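Local coordinates for protein split-soret cytochrome C (Desulfovibrio desulfuricans, PDB 1H21) that carries two heme c groups and an iron-sulfur centre per subunit, shares its four hemes across a homodimer, and may transfer electrons in sulfate reduction, at the interface of chains A and B. Coordinates in Å, arbitrary orientation; residue numbers count along the deposited sequence, not the author numbering. Chains: chain A/B, Split-soret cytochrome C.

The interface of chains A and B. Residues chain A 85, 90, 109, 113; chain B 79-80, 82, 84.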
# COMPACT_ATOMS: atom_id res chain seq x y z
N ILE A 85 -2.13 -2.18 3.34
CA ILE A 85 -2.15 -3.18 2.29
C ILE A 85 -1.17 -4.31 2.60
O ILE A 85 -0.05 -4.06 3.06
CB ILE A 85 -1.77 -2.51 0.93
CG1 ILE A 85 -1.75 -3.54 -0.20
CG2 ILE A 85 -0.41 -1.87 1.04
CD1 ILE A 85 -3.08 -4.23 -0.45
N TYR A 90 0.85 -6.01 -2.64
CA TYR A 90 1.40 -4.86 -3.35
C TYR A 90 2.58 -5.29 -4.24
O TYR A 90 2.64 -4.96 -5.42
CB TYR A 90 1.86 -3.75 -2.41
CG TYR A 90 2.40 -2.63 -3.22
CD1 TYR A 90 1.53 -1.82 -3.97
CD2 TYR A 90 3.77 -2.42 -3.35
CE1 TYR A 90 2.03 -0.85 -4.82
CE2 TYR A 90 4.28 -1.44 -4.22
CZ TYR A 90 3.40 -0.66 -4.94
OH TYR A 90 3.87 0.31 -5.77
N VAL A 109 -5.58 -6.77 -11.02
CA VAL A 109 -5.51 -6.55 -9.58
C VAL A 109 -6.85 -6.94 -8.94
O VAL A 109 -6.88 -7.43 -7.81
CB VAL A 109 -5.18 -5.07 -9.28
CG1 VAL A 109 -5.31 -4.76 -7.79
CG2 VAL A 109 -3.78 -4.76 -9.78
N PHE A 113 -6.79 -9.39 -5.88
CA PHE A 113 -7.37 -8.92 -4.62
C PHE A 113 -8.67 -9.63 -4.17
O PHE A 113 -8.79 -10.00 -3.00
CB PHE A 113 -7.56 -7.40 -4.65
CG PHE A 113 -6.27 -6.61 -4.52
CD1 PHE A 113 -5.03 -7.22 -4.72
CD2 PHE A 113 -6.30 -5.26 -4.21
CE1 PHE A 113 -3.84 -6.50 -4.62
CE2 PHE A 113 -5.12 -4.53 -4.11
CZ PHE A 113 -3.89 -5.15 -4.32
N ILE B 79 -4.34 1.89 -4.69
CA ILE B 79 -3.99 0.68 -5.44
C ILE B 79 -5.12 0.19 -6.34
O ILE B 79 -6.03 -0.54 -5.92
CB ILE B 79 -3.53 -0.49 -4.56
CG1 ILE B 79 -2.40 -0.07 -3.62
CG2 ILE B 79 -3.06 -1.63 -5.49
CD1 ILE B 79 -1.83 -1.23 -2.79
N SER B 80 -5.06 0.63 -7.59
CA SER B 80 -6.03 0.26 -8.60
C SER B 80 -7.47 0.48 -8.13
O SER B 80 -8.35 -0.36 -8.38
CB SER B 80 -5.79 -1.20 -9.01
OG SER B 80 -6.17 -1.40 -10.35
N TRP B 82 -8.68 0.44 -5.11
CA TRP B 82 -9.10 -0.37 -3.98
C TRP B 82 -9.25 0.39 -2.67
O TRP B 82 -9.90 -0.10 -1.75
CB TRP B 82 -8.18 -1.57 -3.82
CG TRP B 82 -8.68 -2.71 -4.68
CD1 TRP B 82 -8.67 -2.77 -6.05
CD2 TRP B 82 -9.39 -3.87 -4.23
NE1 TRP B 82 -9.35 -3.90 -6.47
CE2 TRP B 82 -9.79 -4.58 -5.37
CE3 TRP B 82 -9.73 -4.36 -2.96
CZ2 TRP B 82 -10.53 -5.77 -5.28
CZ3 TRP B 82 -10.46 -5.54 -2.88
CH2 TRP B 82 -10.85 -6.23 -4.04
N THR B 84 -6.90 1.41 -0.42
CA THR B 84 -6.06 1.04 0.69
C THR B 84 -5.09 2.19 1.03
O THR B 84 -5.54 3.34 1.12
CB THR B 84 -5.36 -0.29 0.40
OG1 THR B 84 -4.38 -0.11 -0.62
CG2 THR B 84 -6.39 -1.31 -0.07
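A:Phe113 and B:Trp82 make the aromatic part of this homodimer patch. Their planes stand 79° apart, and the phenyl ring of A:Phe113 presents its edge to the indole face: CD2 lies 3.4 Å from CD2 of B:Trp82, offset toward the rim. The two side chains run past each other in opposite directions, which brings the methylene CB of A:Phe113 over the six-membered ring, 3.5 Å from its centroid, as a CH-pi contact. One indole face thus receives both the edge and the root of the phenylalanine. Within chain A, CG1 of A:Val109 sits 3.5 Å above the centre of the phenyl ring and probably helps hold its tilt.

Apolar packing centres on B:Ile79, which hides 59 Å² and whose two branches serve different partners. Its CG1 arm is extended (chi2 -176°) and carries CD1 outward to meet A:Ile85 tip to tip, 3.5 Å from that residue's CG1. The same methyl comes obliquely to the ring of A:Tyr90, 3.6 Å from its CD1, and does not lie over the ring centre. The other branch, CG2, points to the far end of the A:Phe113 ring, 3.8 Å from CZ, with the two side chains crossing at about a right angle. B:Ile79 therefore bridges separate parts of chain A.

Further van der Waals contact comes from B:Ser80, whose CB rests 3.8 Å from CG1 of A:Val109, and from the hydroxyl oxygen OG1 of B:Thr84, 3.9 Å from CB of A:Ile85.

In the fold, A:Val109 and A:Phe113 lie one turn apart on helix 102-118, A:Tyr90 belongs to helix 87-99, and A:Ile85 precedes that helix. The partner's loop 79-84 packs against them. This patch, hiding 202 Å² in all and repeated by two-fold symmetry, contributes to the homodimer whose subunits share the four hemes.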